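CRISPR system Cmr subunit Cmr6 (Pyrococcus furiosus, PDB 4W8V) binds RNA as one of the two subunits that cap the elongated type III-B Cmr ribonucleoprotein complex, which works in CRISPR defence against mobile genetic elements. Local coordinates at residues 61-66 / 219-224; 66-71 / 82-87; 86-91 / 124-129; 92-97 / 128-133. All blocks are in the same frame, centred on the assembly; numbering follows the deposited sequence.

Interaction 1 (61-66 / 219-224); sequences HLTYYV and FSLVKL
Leu62 and Thr63 meet Leu221 and Leu224 in a buried helix-helix contact between aliphatic groups, with no hydrogen bond across it; the centre of the contact lies about 7 Å from the centre of the chain. Helix 52-68 and helix 212-228 cross almost perpendicularly here: the short segments make an angle of 87° and their axes stay 10.7 Å apart. At that spacing the side chains have to do the bridging, and CD2 of Leu62 makes most of the contacts. It lies 3.7 Å from CG of Leu224 and also touches CB and CD2 of that residue, coming in across the branch point. The same methyl rests 3.8 Å from the carbonyl O of Leu221, so it sits against backbone as well as side chain. Leu62 gets there with CG anti to the backbone N (chi1 172°). Both helices belong to the RAMP-superfamily region of this C-terminal portion of Cmr6; helix 212-228 follows strand 202-209 in the chain, and helix 52-68 comes much earlier. One residue on, CG2 of Thr63 meets CD1 of Leu221 at 4.0 Å, the two side chains crossing near a right angle. The hydroxyl OG1 of Thr63 is hydrogen-bonded to the carbonyl O of Arg60 within its own helix.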
loop_
_atom_site.group_PDB
_atom_site.type_symbol
_atom_site.label_atom_id
_atom_site.label_comp_id
_atom_site.label_asym_id
_atom_site.label_seq_id
_atom_site.Cartn_x
_atom_site.Cartn_y
_atom_site.Cartn_z
ATOM N N HIS A 61 3.848 -2.383 -4.255
ATOM C CA HIS A 61 4.942 -3.145 -3.682
ATOM C C HIS A 61 4.615 -4.614 -3.622
ATOM O O HIS A 61 5.436 -5.463 -3.982
ATOM C CB HIS A 61 5.263 -2.626 -2.280
ATOM C CG HIS A 61 6.405 -3.326 -1.615
ATOM N ND1 HIS A 61 6.265 -4.544 -0.981
ATOM C CD2 HIS A 61 7.701 -2.963 -1.443
ATOM C CE1 HIS A 61 7.430 -4.911 -0.471
ATOM N NE2 HIS A 61 8.312 -3.971 -0.733
ATOM N N LEU A 62 3.407 -4.907 -3.166
ATOM C CA LEU A 62 2.899 -6.267 -3.103
ATOM C C LEU A 62 3.041 -6.961 -4.447
ATOM O O LEU A 62 3.537 -8.092 -4.522
ATOM C CB LEU A 62 1.433 -6.264 -2.664
ATOM C CG LEU A 62 0.671 -7.588 -2.716
ATOM C CD1 LEU A 62 1.334 -8.646 -1.869
ATOM C CD2 LEU A 62 -0.765 -7.377 -2.256
ATOM N N THR A 63 2.625 -6.274 -5.511
ATOM C CA THR A 63 2.604 -6.895 -6.830
ATOM C C THR A 63 4.001 -7.071 -7.420
ATOM O O THR A 63 4.214 -7.969 -8.230
ATOM C CB THR A 63 1.740 -6.092 -7.824
ATOM O OG1 THR A 63 2.425 -4.897 -8.199
ATOM C CG2 THR A 63 0.397 -5.732 -7.189
ATOM N N TYR A 64 4.950 -6.223 -7.036
ATOM C CA TYR A 64 6.311 -6.376 -7.555
ATOM C C TYR A 64 6.964 -7.545 -6.848
ATOM O O TYR A 64 7.796 -8.238 -7.410
ATOM C CB TYR A 64 7.150 -5.118 -7.356
ATOM C CG TYR A 64 6.528 -3.850 -7.872
ATOM C CD1 TYR A 64 5.654 -3.867 -8.944
ATOM C CD2 TYR A 64 6.815 -2.630 -7.278
ATOM C CE1 TYR A 64 5.087 -2.710 -9.407
ATOM C CE2 TYR A 64 6.260 -1.470 -7.740
ATOM C CZ TYR A 64 5.398 -1.512 -8.804
ATOM O OH TYR A 64 4.841 -0.350 -9.261
ATOM N N TYR A 65 6.573 -7.731 -5.593
ATOM C CA TYR A 65 7.073 -8.811 -4.774
ATOM C C TYR A 65 6.623 -10.162 -5.320
ATOM O O TYR A 65 7.421 -11.093 -5.466
ATOM C CB TYR A 65 6.605 -8.619 -3.340
ATOM C CG TYR A 65 7.073 -9.655 -2.357
ATOM C CD1 TYR A 65 6.321 -10.808 -2.112
ATOM C CD2 TYR A 65 8.240 -9.471 -1.639
ATOM C CE1 TYR A 65 6.742 -11.758 -1.192
ATOM C CE2 TYR A 65 8.674 -10.413 -0.719
ATOM C CZ TYR A 65 7.921 -11.549 -0.495
ATOM O OH TYR A 65 8.358 -12.476 0.425
ATOM N N VAL A 66 5.339 -10.264 -5.625
ATOM C CA VAL A 66 4.774 -11.490 -6.161
ATOM C C VAL A 66 5.329 -11.789 -7.556
ATOM O O VAL A 66 5.715 -12.923 -7.850
ATOM C CB VAL A 66 3.230 -11.396 -6.204
ATOM C CG1 VAL A 66 2.646 -12.424 -7.146
ATOM C CG2 VAL A 66 2.666 -11.533 -4.801
ATOM N N PHE A 219 -9.225 -3.363 -5.455
ATOM C CA PHE A 219 -9.687 -3.366 -4.078
ATOM C C PHE A 219 -9.201 -4.610 -3.344
ATOM O O PHE A 219 -8.871 -4.564 -2.161
ATOM C CB PHE A 219 -11.218 -3.282 -4.037
ATOM C CG PHE A 219 -11.772 -3.136 -2.652
ATOM C CD1 PHE A 219 -11.675 -1.927 -1.974
ATOM C CD2 PHE A 219 -12.366 -4.207 -2.016
ATOM C CE1 PHE A 219 -12.165 -1.793 -0.690
ATOM C CE2 PHE A 219 -12.876 -4.079 -0.731
ATOM C CZ PHE A 219 -12.774 -2.870 -0.068
ATOM N N SER A 220 -9.152 -5.721 -4.063
ATOM C CA SER A 220 -8.766 -6.994 -3.478
ATOM C C SER A 220 -7.273 -6.996 -3.170
ATOM O O SER A 220 -6.833 -7.538 -2.164
ATOM C CB SER A 220 -9.130 -8.138 -4.423
ATOM O OG SER A 220 -10.511 -8.419 -4.351
ATOM N N LEU A 221 -6.504 -6.360 -4.038
ATOM C CA LEU A 221 -5.092 -6.198 -3.788
ATOM C C LEU A 221 -4.874 -5.294 -2.575
ATOM O O LEU A 221 -4.013 -5.558 -1.750
ATOM C CB LEU A 221 -4.392 -5.645 -5.035
ATOM C CG LEU A 221 -4.240 -6.650 -6.181
ATOM C CD1 LEU A 221 -3.601 -5.992 -7.381
ATOM C CD2 LEU A 221 -3.428 -7.868 -5.725
ATOM N N VAL A 222 -5.681 -4.249 -2.447
ATOM C CA VAL A 222 -5.527 -3.302 -1.345
ATOM C C VAL A 222 -5.815 -3.980 -0.006
ATOM O O VAL A 222 -5.079 -3.793 0.977
ATOM C CB VAL A 222 -6.452 -2.089 -1.554
ATOM C CG1 VAL A 222 -6.675 -1.317 -0.256
ATOM C CG2 VAL A 222 -5.891 -1.191 -2.644
ATOM N N LYS A 223 -6.883 -4.780 0.012
ATOM C CA LYS A 223 -7.215 -5.640 1.132
ATOM C C LYS A 223 -6.022 -6.482 1.525
ATOM O O LYS A 223 -5.616 -6.522 2.688
ATOM C CB LYS A 223 -8.381 -6.578 0.777
ATOM C CG LYS A 223 -9.742 -6.196 1.330
ATOM C CD LYS A 223 -10.829 -7.193 0.896
ATOM C CE LYS A 223 -10.800 -8.463 1.742
ATOM N NZ LYS A 223 -11.246 -8.212 3.142
ATOM N N LEU A 224 -5.512 -7.206 0.538
ATOM C CA LEU A 224 -4.390 -8.101 0.724
ATOM C C LEU A 224 -3.208 -7.344 1.322
ATOM O O LEU A 224 -2.582 -7.786 2.282
ATOM C CB LEU A 224 -4.022 -8.737 -0.619
ATOM C CG LEU A 224 -2.983 -9.845 -0.711
ATOM C CD1 LEU A 224 -3.228 -10.917 0.340
ATOM C CD2 LEU A 224 -3.050 -10.423 -2.111
#

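Interaction 2 (66-71 / 82-87); sequences VLAEFI and KTVQDA
Val84 is the bump here, and residues Leu67 to Ile71 form the hollow. Its two methyls fork between Leu67, Ala68 and Ile71. CG1, anti to the backbone N of Val84 (chi1 178°), lies 3.8 Å from CB of Leu67. CG2 takes the other branch of the fork, where it rests 3.8 Å from CA of Ala68 and 3.7 Å from CD1 of Ile71. Backbone and side chain therefore share in lining the hollow, and Ala68 and Val84 come close, with 6.1 Å between their CA atoms. A type I turn from Ala68 to Ile71 folds the chain back, so that Ile71 closes one side of the hollow. The pairing joins helix 52-68 to helix 77-90, the next helix in the chain. Beside it, Arg80 donates from NH1 to the carbonyl O of Ala68, and Lys82 reaches NZ to OD2 of Asp86 in a salt bridge of 3.0 Å within its own helix, using the syn lone pair of that oxygen. No hydrogen bond or ion pair crosses between 66-71 and 82-87, which implies that the fit of largely buried aliphatic groups holds these two segments against each other.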
loop_
_atom_site.group_PDB
_atom_site.type_symbol
_atom_site.label_atom_id
_atom_site.label_comp_id
_atom_site.label_asym_id
_atom_site.label_seq_id
_atom_site.Cartn_x
_atom_site.Cartn_y
_atom_site.Cartn_z
ATOM N N VAL A 66 5.339 -10.264 -5.625
ATOM C CA VAL A 66 4.774 -11.490 -6.161
ATOM C C VAL A 66 5.329 -11.789 -7.556
ATOM O O VAL A 66 5.715 -12.923 -7.850
ATOM C CB VAL A 66 3.230 -11.396 -6.204
ATOM C CG1 VAL A 66 2.646 -12.424 -7.146
ATOM C CG2 VAL A 66 2.666 -11.533 -4.801
ATOM N N LEU A 67 5.389 -10.770 -8.409
ATOM C CA LEU A 67 5.800 -10.966 -9.799
ATOM C C LEU A 67 7.283 -11.294 -9.935
ATOM O O LEU A 67 7.715 -11.801 -10.974
ATOM C CB LEU A 67 5.464 -9.733 -10.636
ATOM C CG LEU A 67 4.014 -9.702 -11.137
ATOM C CD1 LEU A 67 3.711 -8.428 -11.926
ATOM C CD2 LEU A 67 3.744 -10.933 -11.981
ATOM N N ALA A 68 8.055 -10.997 -8.894
ATOM C CA ALA A 68 9.465 -11.365 -8.859
ATOM C C ALA A 68 9.593 -12.889 -8.879
ATOM O O ALA A 68 10.554 -13.439 -9.405
ATOM C CB ALA A 68 10.147 -10.775 -7.627
ATOM N N GLU A 69 8.603 -13.570 -8.310
ATOM C CA GLU A 69 8.565 -15.024 -8.335
ATOM C C GLU A 69 8.320 -15.564 -9.756
ATOM O O GLU A 69 8.518 -16.752 -10.007
ATOM C CB GLU A 69 7.481 -15.547 -7.385
ATOM C CG GLU A 69 7.482 -14.922 -5.995
ATOM C CD GLU A 69 6.383 -15.477 -5.081
ATOM O OE1 GLU A 69 6.139 -16.704 -5.099
ATOM O OE2 GLU A 69 5.764 -14.682 -4.346
ATOM N N PHE A 70 7.900 -14.689 -10.675
ATOM C CA PHE A 70 7.541 -15.089 -12.044
ATOM C C PHE A 70 8.699 -15.007 -13.047
ATOM O O PHE A 70 8.519 -15.310 -14.218
ATOM C CB PHE A 70 6.377 -14.231 -12.575
ATOM C CG PHE A 70 5.051 -14.518 -11.927
ATOM C CD1 PHE A 70 4.897 -14.411 -10.557
ATOM C CD2 PHE A 70 3.955 -14.873 -12.691
ATOM C CE1 PHE A 70 3.682 -14.670 -9.954
ATOM C CE2 PHE A 70 2.742 -15.139 -12.096
ATOM C CZ PHE A 70 2.601 -15.034 -10.726
ATOM N N ILE A 71 9.874 -14.574 -12.604
ATOM C CA ILE A 71 11.049 -14.539 -13.472
ATOM C C ILE A 71 12.216 -15.228 -12.766
ATOM O O ILE A 71 12.153 -15.465 -11.562
ATOM C CB ILE A 71 11.423 -13.091 -13.879
ATOM C CG1 ILE A 71 11.751 -12.235 -12.662
ATOM C CG2 ILE A 71 10.271 -12.424 -14.610
ATOM C CD1 ILE A 71 11.827 -10.751 -12.971
ATOM N N LYS A 82 13.743 -6.015 -7.532
ATOM C CA LYS A 82 14.178 -4.683 -7.903
ATOM C C LYS A 82 13.930 -4.473 -9.392
ATOM O O LYS A 82 13.534 -3.394 -9.832
ATOM C CB LYS A 82 15.653 -4.484 -7.553
ATOM C CG LYS A 82 16.141 -3.068 -7.827
ATOM C CD LYS A 82 17.406 -2.726 -7.048
ATOM C CE LYS A 82 17.675 -1.217 -7.100
ATOM N NZ LYS A 82 17.707 -0.676 -8.494
ATOM N N THR A 83 14.136 -5.533 -10.163
ATOM C CA THR A 83 13.879 -5.506 -11.591
ATOM C C THR A 83 12.408 -5.254 -11.893
ATOM O O THR A 83 12.085 -4.413 -12.719
ATOM C CB THR A 83 14.304 -6.821 -12.258
ATOM O OG1 THR A 83 15.717 -6.975 -12.132
ATOM C CG2 THR A 83 13.931 -6.821 -13.728
ATOM N N VAL A 84 11.518 -5.991 -11.239
ATOM C CA VAL A 84 10.089 -5.841 -11.488
ATOM C C VAL A 84 9.623 -4.445 -11.062
ATOM O O VAL A 84 8.859 -3.791 -11.766
ATOM C CB VAL A 84 9.258 -6.918 -10.742
ATOM C CG1 VAL A 84 7.760 -6.703 -10.973
ATOM C CG2 VAL A 84 9.668 -8.322 -11.187
ATOM N N GLN A 85 10.114 -3.986 -9.915
ATOM C CA GLN A 85 9.741 -2.692 -9.357
ATOM C C GLN A 85 10.180 -1.567 -10.298
ATOM O O GLN A 85 9.359 -0.733 -10.715
ATOM C CB GLN A 85 10.359 -2.541 -7.951
ATOM C CG GLN A 85 10.265 -1.178 -7.291
ATOM C CD GLN A 85 11.383 -0.965 -6.280
ATOM O OE1 GLN A 85 12.532 -0.709 -6.655
ATOM N NE2 GLN A 85 11.067 -1.093 -5.006
ATOM N N ASP A 86 11.460 -1.571 -10.675
ATOM C CA ASP A 86 11.997 -0.550 -11.583
ATOM C C ASP A 86 11.282 -0.562 -12.918
ATOM O O ASP A 86 11.078 0.493 -13.518
ATOM C CB ASP A 86 13.503 -0.745 -11.808
ATOM C CG ASP A 86 14.327 -0.330 -10.613
ATOM O OD1 ASP A 86 13.757 0.248 -9.665
ATOM O OD2 ASP A 86 15.558 -0.563 -10.623
ATOM N N ALA A 87 10.905 -1.751 -13.386
ATOM C CA ALA A 87 10.221 -1.887 -14.665
ATOM C C ALA A 87 8.849 -1.243 -14.631
ATOM O O ALA A 87 8.512 -0.442 -15.493
ATOM C CB ALA A 87 10.093 -3.340 -15.049
#

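Interaction 3 (86-91 / 124-129); sequences DAFMKG and EIIDEL
Phe88 reaches from helix 77-90 to Ile126 and Leu129 of helix 122-133 in a buried aromatic-aliphatic contact. The backbones stay well apart, 9.0 Å between CA of Phe88 and CA of Leu129, and the ring spans the gap. Its far end does most of the touching: CD1 of Ile126 comes to the ring edge, near the ring plane, 3.8 Å from CZ of Phe88, and CG2 of Ile126 lies 4.1 Å from the same carbon. Ile126 has CG1 beside its backbone N (chi1 -60°), with chi2 of -69° bending CD1 round to the ring. Leu129 meets a different corner, CB standing 3.9 Å from CE1 of Phe88. Within the RAMP-superfamily region the two helices are not neighbours in sequence, since helices 93-96 and 108-116 come between them; helix 52-68 also packs on the ring through Tyr64, whose own ring meets that of Phe88. Among the polar interactions, none crosses between 86-91 and 124-129. The carbonyl O of Asp86 takes two backbone donors, Lys90 N at 2.8 Å and Gly91 N at 3.2 Å. Glu128 forms salt bridges with Lys120 and Lys217.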
loop_
_atom_site.group_PDB
_atom_site.type_symbol
_atom_site.label_atom_id
_atom_site.label_comp_id
_atom_site.label_asym_id
_atom_site.label_seq_id
_atom_site.Cartn_x
_atom_site.Cartn_y
_atom_site.Cartn_z
ATOM N N ASP A 86 11.460 -1.571 -10.675
ATOM C CA ASP A 86 11.997 -0.550 -11.583
ATOM C C ASP A 86 11.282 -0.562 -12.918
ATOM O O ASP A 86 11.078 0.493 -13.518
ATOM C CB ASP A 86 13.503 -0.745 -11.808
ATOM C CG ASP A 86 14.327 -0.330 -10.613
ATOM O OD1 ASP A 86 13.757 0.248 -9.665
ATOM O OD2 ASP A 86 15.558 -0.563 -10.623
ATOM N N ALA A 87 10.905 -1.751 -13.386
ATOM C CA ALA A 87 10.221 -1.887 -14.665
ATOM C C ALA A 87 8.849 -1.243 -14.631
ATOM O O ALA A 87 8.512 -0.442 -15.493
ATOM C CB ALA A 87 10.093 -3.340 -15.049
ATOM N N PHE A 88 8.045 -1.597 -13.639
ATOM C CA PHE A 88 6.721 -1.020 -13.560
ATOM C C PHE A 88 6.761 0.490 -13.307
ATOM O O PHE A 88 5.965 1.233 -13.874
ATOM C CB PHE A 88 5.912 -1.711 -12.475
ATOM C CG PHE A 88 5.120 -2.889 -12.969
ATOM C CD1 PHE A 88 3.848 -2.710 -13.500
ATOM C CD2 PHE A 88 5.629 -4.173 -12.885
ATOM C CE1 PHE A 88 3.102 -3.783 -13.954
ATOM C CE2 PHE A 88 4.880 -5.253 -13.332
ATOM C CZ PHE A 88 3.615 -5.052 -13.871
ATOM N N MET A 89 7.695 0.944 -12.478
ATOM C CA MET A 89 7.684 2.334 -12.042
ATOM C C MET A 89 8.472 3.297 -12.946
ATOM O O MET A 89 8.129 4.484 -13.031
ATOM C CB MET A 89 8.204 2.433 -10.603
ATOM C CG MET A 89 7.361 1.651 -9.588
ATOM S SD MET A 89 7.789 1.946 -7.848
ATOM C CE MET A 89 7.152 3.612 -7.654
ATOM N N LYS A 90 9.505 2.800 -13.619
ATOM C CA LYS A 90 10.400 3.664 -14.387
ATOM C C LYS A 90 10.420 3.345 -15.880
ATOM O O LYS A 90 10.564 4.241 -16.711
ATOM C CB LYS A 90 11.827 3.575 -13.827
ATOM C CG LYS A 90 12.008 4.267 -12.490
ATOM C CD LYS A 90 13.198 3.709 -11.727
ATOM C CE LYS A 90 14.509 3.917 -12.466
ATOM N NZ LYS A 90 15.662 3.348 -11.708
ATOM N N GLY A 91 10.274 2.070 -16.220
ATOM C CA GLY A 91 10.376 1.650 -17.604
ATOM C C GLY A 91 9.095 1.089 -18.178
ATOM O O GLY A 91 7.995 1.511 -17.811
ATOM N N GLU A 124 -1.327 -10.913 -19.888
ATOM C CA GLU A 124 -2.598 -10.218 -19.733
ATOM C C GLU A 124 -2.674 -9.478 -18.399
ATOM O O GLU A 124 -3.117 -8.334 -18.352
ATOM C CB GLU A 124 -3.767 -11.198 -19.856
ATOM C CG GLU A 124 -5.133 -10.558 -19.681
ATOM C CD GLU A 124 -6.275 -11.529 -19.925
ATOM O OE1 GLU A 124 -6.003 -12.708 -20.238
ATOM O OE2 GLU A 124 -7.446 -11.109 -19.807
ATOM N N ILE A 125 -2.237 -10.132 -17.324
ATOM C CA ILE A 125 -2.311 -9.557 -15.978
ATOM C C ILE A 125 -1.427 -8.316 -15.862
ATOM O O ILE A 125 -1.778 -7.342 -15.191
ATOM C CB ILE A 125 -1.892 -10.580 -14.894
ATOM C CG1 ILE A 125 -2.777 -11.822 -14.945
ATOM C CG2 ILE A 125 -1.972 -9.966 -13.502
ATOM C CD1 ILE A 125 -2.457 -12.825 -13.862
ATOM N N ILE A 126 -0.276 -8.367 -16.517
ATOM C CA ILE A 126 0.605 -7.216 -16.620
ATOM C C ILE A 126 -0.166 -6.016 -17.166
ATOM O O ILE A 126 0.030 -4.886 -16.724
ATOM C CB ILE A 126 1.811 -7.516 -17.528
ATOM C CG1 ILE A 126 2.623 -8.681 -16.963
ATOM C CG2 ILE A 126 2.695 -6.288 -17.671
ATOM C CD1 ILE A 126 3.328 -8.343 -15.682
ATOM N N ASP A 127 -1.069 -6.274 -18.108
ATOM C CA ASP A 127 -1.854 -5.211 -18.726
ATOM C C ASP A 127 -2.862 -4.620 -17.753
ATOM O O ASP A 127 -3.048 -3.411 -17.705
ATOM C CB ASP A 127 -2.569 -5.725 -19.970
ATOM C CG ASP A 127 -1.619 -5.992 -21.111
ATOM O OD1 ASP A 127 -0.603 -5.275 -21.208
ATOM O OD2 ASP A 127 -1.888 -6.915 -21.908
ATOM N N GLU A 128 -3.514 -5.476 -16.981
ATOM C CA GLU A 128 -4.484 -5.007 -16.005
ATOM C C GLU A 128 -3.785 -4.197 -14.922
ATOM O O GLU A 128 -4.347 -3.231 -14.404
ATOM C CB GLU A 128 -5.257 -6.179 -15.401
ATOM C CG GLU A 128 -6.212 -6.854 -16.382
ATOM C CD GLU A 128 -7.356 -7.572 -15.695
ATOM O OE1 GLU A 128 -7.100 -8.601 -15.041
ATOM O OE2 GLU A 128 -8.512 -7.106 -15.804
ATOM N N LEU A 129 -2.551 -4.586 -14.604
ATOM C CA LEU A 129 -1.762 -3.896 -13.587
ATOM C C LEU A 129 -1.220 -2.585 -14.133
ATOM O O LEU A 129 -1.134 -1.597 -13.407
ATOM C CB LEU A 129 -0.603 -4.772 -13.096
ATOM C CG LEU A 129 -0.968 -6.021 -12.299
ATOM C CD1 LEU A 129 0.230 -6.931 -12.137
ATOM C CD2 LEU A 129 -1.523 -5.637 -10.943
#

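Interaction 4 (92-97 / 128-133); sequences DPKEIL and ELIRIF
Pro93 and Ile130 make the main contact between the one-turn helix 93-96 and helix 122-133, a small apolar joint between two helices of the RAMP-superfamily region that are separated in the chain by helix 108-116. The proline is the first residue of its short helix and Asp92 is the N-cap. OD1 of Asp92 accepts from the backbone N of Lys94 at 3.1 Å, but the N-H...O angle of 121° makes this capping bond weak. The ring of Pro93 is puckered C-gamma endo, and CG is the atom that does the touching. Across from it, Ile130 is extended: CG1 lies anti to the carbonyl carbon (chi1 -74°), and chi2 of 173° stretches the chain straight on to CD1. As a result two successive carbons of Ile130 run past the one ring atom. Lys94 adds a looser touch through its CB, 4.4 Å from CD1 of Ile130. Its ammonium group is taken up by Asp127, just before the segment on helix 122-133, in a salt bridge that ties the same two helices by charge. Phe88 of helix 77-90 also packs on Pro93. In the joint itself, CG of Pro93 stands 3.6 Å from CG1 of Ile130 and 3.7 Å from CD1 of the same residue.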
loop_
_atom_site.group_PDB
_atom_site.type_symbol
_atom_site.label_atom_id
_atom_site.label_comp_id
_atom_site.label_asym_id
_atom_site.label_seq_id
_atom_site.Cartn_x
_atom_site.Cartn_y
_atom_site.Cartn_z
ATOM N N ASP A 92 9.253 0.139 -19.095
ATOM C CA ASP A 92 8.139 -0.556 -19.723
ATOM C C ASP A 92 8.017 -1.943 -19.116
ATOM O O ASP A 92 8.839 -2.811 -19.395
ATOM C CB ASP A 92 8.352 -0.649 -21.240
ATOM C CG ASP A 92 7.163 -1.257 -21.973
ATOM O OD1 ASP A 92 6.183 -1.679 -21.322
ATOM O OD2 ASP A 92 7.219 -1.317 -23.219
ATOM N N PRO A 93 6.992 -2.160 -18.279
ATOM C CA PRO A 93 6.838 -3.470 -17.640
ATOM C C PRO A 93 6.580 -4.575 -18.662
ATOM O O PRO A 93 7.145 -5.661 -18.543
ATOM C CB PRO A 93 5.628 -3.275 -16.721
ATOM C CG PRO A 93 4.870 -2.151 -17.336
ATOM C CD PRO A 93 5.903 -1.237 -17.921
ATOM N N LYS A 94 5.752 -4.281 -19.662
ATOM C CA LYS A 94 5.396 -5.249 -20.697
ATOM C C LYS A 94 6.636 -5.847 -21.358
ATOM O O LYS A 94 6.754 -7.061 -21.493
ATOM C CB LYS A 94 4.503 -4.588 -21.748
ATOM C CG LYS A 94 3.581 -5.546 -22.469
ATOM C CD LYS A 94 2.632 -6.219 -21.494
ATOM C CE LYS A 94 1.777 -7.259 -22.193
ATOM N NZ LYS A 94 0.960 -6.658 -23.280
ATOM N N GLU A 95 7.563 -4.981 -21.747
ATOM C CA GLU A 95 8.795 -5.386 -22.410
ATOM C C GLU A 95 9.689 -6.223 -21.503
ATOM O O GLU A 95 10.134 -7.304 -21.886
ATOM C CB GLU A 95 9.554 -4.148 -22.899
ATOM N N ILE A 96 9.941 -5.724 -20.297
ATOM C CA ILE A 96 10.898 -6.352 -19.392
ATOM C C ILE A 96 10.395 -7.672 -18.807
ATOM O O ILE A 96 11.180 -8.594 -18.576
ATOM C CB ILE A 96 11.276 -5.395 -18.234
ATOM C CG1 ILE A 96 11.665 -4.023 -18.793
ATOM C CG2 ILE A 96 12.413 -5.972 -17.400
ATOM C CD1 ILE A 96 12.323 -3.100 -17.792
ATOM N N LEU A 97 9.092 -7.775 -18.574
ATOM C CA LEU A 97 8.544 -8.992 -17.978
ATOM C C LEU A 97 7.872 -9.899 -19.005
ATOM O O LEU A 97 6.979 -10.681 -18.665
ATOM C CB LEU A 97 7.545 -8.642 -16.880
ATOM C CG LEU A 97 8.031 -7.642 -15.838
ATOM C CD1 LEU A 97 6.995 -7.530 -14.749
ATOM C CD2 LEU A 97 9.380 -8.053 -15.265
ATOM N N GLU A 128 -3.514 -5.476 -16.981
ATOM C CA GLU A 128 -4.484 -5.007 -16.005
ATOM C C GLU A 128 -3.785 -4.197 -14.922
ATOM O O GLU A 128 -4.347 -3.231 -14.404
ATOM C CB GLU A 128 -5.257 -6.179 -15.401
ATOM C CG GLU A 128 -6.212 -6.854 -16.382
ATOM C CD GLU A 128 -7.356 -7.572 -15.695
ATOM O OE1 GLU A 128 -7.100 -8.601 -15.041
ATOM O OE2 GLU A 128 -8.512 -7.106 -15.804
ATOM N N LEU A 129 -2.551 -4.586 -14.604
ATOM C CA LEU A 129 -1.762 -3.896 -13.587
ATOM C C LEU A 129 -1.220 -2.585 -14.133
ATOM O O LEU A 129 -1.134 -1.597 -13.407
ATOM C CB LEU A 129 -0.603 -4.772 -13.096
ATOM C CG LEU A 129 -0.968 -6.021 -12.299
ATOM C CD1 LEU A 129 0.230 -6.931 -12.137
ATOM C CD2 LEU A 129 -1.523 -5.637 -10.943
ATOM N N ILE A 130 -0.841 -2.588 -15.409
ATOM C CA ILE A 130 -0.517 -1.352 -16.099
ATOM C C ILE A 130 -1.710 -0.393 -16.009
ATOM O O ILE A 130 -1.544 0.786 -15.721
ATOM C CB ILE A 130 -0.133 -1.607 -17.572
ATOM C CG1 ILE A 130 1.267 -2.228 -17.652
ATOM C CG2 ILE A 130 -0.149 -0.309 -18.367
ATOM C CD1 ILE A 130 1.666 -2.681 -19.043
ATOM N N ARG A 131 -2.915 -0.904 -16.215
ATOM C CA ARG A 131 -4.096 -0.053 -16.155
ATOM C C ARG A 131 -4.426 0.415 -14.734
ATOM O O ARG A 131 -4.839 1.554 -14.538
ATOM C CB ARG A 131 -5.296 -0.783 -16.758
ATOM C CG ARG A 131 -5.134 -1.083 -18.238
ATOM C CD ARG A 131 -6.272 -1.938 -18.731
ATOM N NE ARG A 131 -7.541 -1.357 -18.322
ATOM C CZ ARG A 131 -8.637 -2.057 -18.067
ATOM N NH1 ARG A 131 -8.627 -3.379 -18.183
ATOM N NH2 ARG A 131 -9.742 -1.425 -17.691
ATOM N N ILE A 132 -4.245 -0.459 -13.749
ATOM C CA ILE A 132 -4.572 -0.124 -12.367
ATOM C C ILE A 132 -3.688 0.992 -11.818
ATOM O O ILE A 132 -4.195 1.982 -11.278
ATOM C CB ILE A 132 -4.465 -1.366 -11.459
ATOM C CG1 ILE A 132 -5.614 -2.333 -11.756
ATOM C CG2 ILE A 132 -4.492 -0.977 -9.984
ATOM C CD1 ILE A 132 -5.547 -3.630 -10.971
ATOM N N PHE A 133 -2.375 0.841 -11.986
ATOM C CA PHE A 133 -1.395 1.724 -11.361
ATOM C C PHE A 133 -0.854 2.796 -12.312
ATOM O O PHE A 133 -0.423 3.868 -11.879
ATOM C CB PHE A 133 -0.226 0.902 -10.805
ATOM C CG PHE A 133 -0.628 -0.069 -9.733
ATOM C CD1 PHE A 133 -0.934 0.379 -8.456
ATOM C CD2 PHE A 133 -0.700 -1.430 -9.996
ATOM C CE1 PHE A 133 -1.308 -0.509 -7.462
ATOM C CE2 PHE A 133 -1.075 -2.318 -8.998
ATOM C CZ PHE A 133 -1.381 -1.852 -7.736
#

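The four contacts knit one cluster of helices. Interactions 1 and 2 share helix 52-68, interactions 2 and 3 share helix 77-90, and interactions 3 and 4 share helix 122-133, their centres about 2 Å apart. Leu67 joins interaction 2 to interaction 3: its CD1 is 3.7 Å from CE2 of Phe88, 3.8 Å from CD1 of Ile126 and 3.8 Å from CD1 of Leu129. Leu129 carries the packing on to interaction 1, with CD2 at 4.1 Å from CD1 of Leu221. Between interactions 3 and 4, CE2 of Phe88 lies 3.4 Å from CD1 of Leu97. Along the chain, interactions 2, 3 and 4 all fall within the loop closed by interaction 1.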